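Local coordinates for polysaccharide deacetylase-like protein (Bacillus anthracis, PDB 4V33), which is probably one of two putative polysaccharide deacetylases required for osmotic stability and cell shape, binds zinc, and carries a fibronectin type III domain, at residues E45-P53 against T62-D70. Residues are numbered along the deposited sequence; the frame is centred on the assembly and turned at random. Where two conformers were deposited one is given.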
loop_
_atom_site.group_PDB
_atom_site.type_symbol
_atom_site.label_atom_id
_atom_site.label_comp_id
_atom_site.label_asym_id
_atom_site.label_seq_id
_atom_site.Cartn_x
_atom_site.Cartn_y
_atom_site.Cartn_z
ATOM N N GLU A 45 -1.978 -15.471 27.984
ATOM C CA GLU A 45 -2.394 -16.096 29.235
ATOM C C GLU A 45 -1.902 -15.314 30.450
ATOM O O GLU A 45 -2.640 -15.143 31.416
ATOM C CB GLU A 45 -1.923 -17.550 29.305
ATOM C CG GLU A 45 -2.285 -18.259 30.601
ATOM C CD GLU A 45 -3.145 -19.491 30.380
ATOM O OE1 GLU A 45 -3.643 -19.681 29.249
ATOM O OE2 GLU A 45 -3.323 -20.273 31.338
ATOM N N GLN A 46 -0.658 -14.844 30.409
ATOM C CA GLN A 46 -0.159 -13.958 31.463
ATOM C C GLN A 46 0.944 -13.030 30.965
ATOM O O GLN A 46 1.663 -13.345 30.010
ATOM C CB GLN A 46 0.320 -14.748 32.688
ATOM C CG GLN A 46 1.617 -15.492 32.463
ATOM C CD GLN A 46 2.161 -16.140 33.724
ATOM O OE1 GLN A 46 2.774 -15.480 34.565
ATOM N NE2 GLN A 46 1.948 -17.445 33.856
ATOM N N GLY A 47 1.067 -11.879 31.616
ATOM C CA GLY A 47 2.089 -10.912 31.271
ATOM C C GLY A 47 1.661 -9.950 30.183
ATOM O O GLY A 47 0.654 -10.152 29.503
ATOM N N LYS A 48 2.433 -8.884 30.026
ATOM C CA LYS A 48 2.168 -7.893 28.997
ATOM C C LYS A 48 3.477 -7.477 28.362
ATOM O O LYS A 48 4.440 -7.154 29.055
ATOM C CB LYS A 48 1.458 -6.673 29.589
ATOM C CG LYS A 48 0.071 -6.968 30.142
ATOM C CD LYS A 48 -0.924 -7.276 29.028
ATOM C CE LYS A 48 -1.306 -6.016 28.261
ATOM N NZ LYS A 48 -2.377 -6.264 27.253
ATOM N N ILE A 49 3.512 -7.516 27.037
ATOM C CA ILE A 49 4.663 -7.059 26.285
ATOM C C ILE A 49 4.510 -5.570 26.018
ATOM O O ILE A 49 3.451 -5.118 25.586
ATOM C CB ILE A 49 4.767 -7.795 24.943
ATOM C CG1 ILE A 49 5.029 -9.286 25.176
ATOM C CG2 ILE A 49 5.854 -7.174 24.071
ATOM C CD1 ILE A 49 4.842 -10.137 23.938
ATOM N N SER A 50 5.559 -4.805 26.298
ATOM C CA SER A 50 5.587 -3.399 25.902
ATOM C C SER A 50 6.941 -3.079 25.292
ATOM O O SER A 50 7.850 -3.909 25.294
ATOM C CB SER A 50 5.307 -2.483 27.091
ATOM O OG SER A 50 6.313 -2.616 28.078
ATOM N N TYR A 51 7.072 -1.873 24.753
ATOM C CA TYR A 51 8.340 -1.436 24.195
ATOM C C TYR A 51 8.434 0.078 24.240
ATOM O O TYR A 51 7.416 0.772 24.312
ATOM C CB TYR A 51 8.525 -1.948 22.760
ATOM C CG TYR A 51 7.320 -1.760 21.869
ATOM C CD1 TYR A 51 7.141 -0.586 21.153
ATOM C CD2 TYR A 51 6.366 -2.763 21.732
ATOM C CE1 TYR A 51 6.040 -0.406 20.333
ATOM C CE2 TYR A 51 5.262 -2.592 20.914
ATOM C CZ TYR A 51 5.106 -1.413 20.216
ATOM O OH TYR A 51 4.014 -1.229 19.399
ATOM N N ASN A 52 9.658 0.592 24.223
ATOM C CA ASN A 52 9.855 2.033 24.174
ATOM C C ASN A 52 9.196 2.598 22.921
ATOM O O ASN A 52 9.280 1.997 21.853
ATOM C CB ASN A 52 11.344 2.378 24.203
ATOM C CG ASN A 52 12.025 1.910 25.472
ATOM O OD1 ASN A 52 11.368 1.605 26.465
ATOM N ND2 ASN A 52 13.351 1.856 25.446
ATOM N N PRO A 53 8.519 3.749 23.053
ATOM C CA PRO A 53 7.778 4.338 21.933
ATOM C C PRO A 53 8.628 4.498 20.677
ATOM O O PRO A 53 9.809 4.835 20.762
ATOM C CB PRO A 53 7.382 5.714 22.468
ATOM C CG PRO A 53 7.286 5.522 23.935
ATOM C CD PRO A 53 8.362 4.530 24.292
ATOM N N THR A 62 13.435 -0.993 22.700
ATOM C CA THR A 62 13.679 -2.020 23.700
ATOM C C THR A 62 12.354 -2.617 24.146
ATOM O O THR A 62 11.418 -1.892 24.478
ATOM C CB THR A 62 14.428 -1.455 24.919
ATOM O OG1 THR A 62 15.669 -0.879 24.488
ATOM C CG2 THR A 62 14.703 -2.552 25.937
ATOM N N ILE A 63 12.283 -3.944 24.145
ATOM C CA ILE A 63 11.082 -4.660 24.558
ATOM C C ILE A 63 11.169 -5.026 26.039
ATOM O O ILE A 63 12.236 -5.376 26.537
ATOM C CB ILE A 63 10.897 -5.939 23.706
ATOM C CG1 ILE A 63 10.715 -5.563 22.231
ATOM C CG2 ILE A 63 9.713 -6.765 24.196
ATOM C CD1 ILE A 63 10.856 -6.736 21.276
ATOM N N HIS A 64 10.047 -4.926 26.745
ATOM C CA HIS A 64 9.996 -5.311 28.150
ATOM C C HIS A 64 8.772 -6.169 28.412
ATOM O O HIS A 64 7.816 -6.157 27.633
ATOM C CB HIS A 64 9.912 -4.077 29.047
ATOM C CG HIS A 64 10.990 -3.069 28.802
ATOM N ND1 HIS A 64 12.228 -3.143 29.403
ATOM C CD2 HIS A 64 11.010 -1.957 28.030
ATOM C CE1 HIS A 64 12.967 -2.121 29.010
ATOM N NE2 HIS A 64 12.253 -1.388 28.176
ATOM N N MET A 65 8.795 -6.897 29.525
ATOM C CA MET A 65 7.601 -7.584 29.986
ATOM C C MET A 65 7.216 -7.127 31.384
ATOM O O MET A 65 8.071 -6.951 32.252
ATOM C CB MET A 65 7.790 -9.098 29.989
ATOM C CG MET A 65 6.532 -9.844 30.407
ATOM S SD MET A 65 5.634 -10.554 29.024
ATOM C CE MET A 65 7.044 -11.108 28.112
ATOM N N THR A 66 5.920 -6.940 31.596
ATOM C CA THR A 66 5.408 -6.635 32.922
ATOM C C THR A 66 4.259 -7.575 33.259
ATOM O O THR A 66 3.862 -8.401 32.435
ATOM C CB THR A 66 4.932 -5.174 33.021
ATOM O OG1 THR A 66 4.035 -4.887 31.940
ATOM C CG2 THR A 66 6.119 -4.228 32.952
ATOM N N ASP A 67 3.749 -7.458 34.482
ATOM C CA ASP A 67 2.564 -8.195 34.913
ATOM C C ASP A 67 2.722 -9.716 34.853
ATOM O O ASP A 67 1.734 -10.440 34.727
ATOM C CB ASP A 67 1.337 -7.765 34.100
ATOM C CG ASP A 67 1.110 -6.264 34.130
ATOM O OD1 ASP A 67 1.440 -5.627 35.151
ATOM O OD2 ASP A 67 0.600 -5.719 33.127
ATOM N N ILE A 68 3.958 -10.201 34.941
ATOM C CA ILE A 68 4.192 -11.643 34.979
ATOM C C ILE A 68 3.794 -12.179 36.340
ATOM O O ILE A 68 4.137 -11.592 37.366
ATOM C CB ILE A 68 5.661 -12.008 34.730
ATOM C CG1 ILE A 68 6.132 -11.464 33.387
ATOM C CG2 ILE A 68 5.843 -13.523 34.744
ATOM C CD1 ILE A 68 7.556 -11.857 33.049
ATOM N N LYS A 69 3.076 -13.297 36.350
ATOM C CA LYS A 69 2.641 -13.897 37.605
ATOM C C LYS A 69 3.570 -15.003 38.093
ATOM O O LYS A 69 3.869 -15.074 39.271
ATOM C CB LYS A 69 1.196 -14.384 37.500
ATOM C CG LYS A 69 0.220 -13.242 37.270
ATOM C CD LYS A 69 0.461 -12.114 38.274
ATOM C CE LYS A 69 -0.063 -10.783 37.765
ATOM N NZ LYS A 69 0.183 -9.679 38.740
ATOM N N ASP A 70 4.038 -15.856 37.191
ATOM C CA ASP A 70 4.994 -16.890 37.565
ATOM C C ASP A 70 6.375 -16.311 37.870
ATOM O O ASP A 70 6.771 -15.282 37.317
ATOM C CB ASP A 70 5.143 -17.911 36.427
ATOM C CG ASP A 70 4.161 -19.066 36.532
ATOM O OD1 ASP A 70 4.488 -20.061 37.211
ATOM O OD2 ASP A 70 3.075 -18.987 35.920
HETATM O O HOH W 1 -0.475 -11.171 33.901
HETATM O O HOH W 2 5.271 -4.428 29.640
#
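The carbonyl oxygen OE1 of Gln-46 accepts two backbone N-H groups from the 62-70 segment, that of Lys-69 at 2.8 Å and that of Asp-70 at 2.9 Å. The Asp-70 donor lies in the carbonyl plane on a lone pair, the Lys-69 donor is tilted from it. The amide's other end gives NE2 to OD2 of Asp-70 at 2.8 Å; OD2 accepts on its anti lone pair, with the N-H nearly straight at 170°. Only a group that both accepts and donates can serve all three, and the bonds fix which way the amide is flipped. With CG between the backbone N and carbonyl carbon (chi1 72°) and the chain extended beyond, the amide carries the pairing on beyond the last bridge, Lys-48 with Thr-66. At Gly-47 a water joins its N to O of Asp-67; the positive phi of 87° suits glycine.

Beyond, 48-51 and 62-66 pair antiparallel, with Lys-48/Thr-66 and Ser-50/His-64 as hydrogen-bonded pairs. On their face a second water binds O of Lys-48 and both hydroxyls, OG of Ser-50 at 2.6 Å and OG1 of Thr-66 at 2.7 Å. The opposite face is mainly apolar, with Ile-49, Ile-63 and Met-65: CG2 of Ile-49 lies beside CG2 of Ile-63 (3.9 Å).

This hairpin edges a three-stranded sheet, with 60-66 between 48-51 and 103-106. Ile-49 packs on strands 115-124 and 130-140 of the facing sheet, Ile-63 and Met-65 on 74-81 and 115-124, a beta sandwich consistent with the fibronectin type III domain, and Lys-125 bridges to Asp-70.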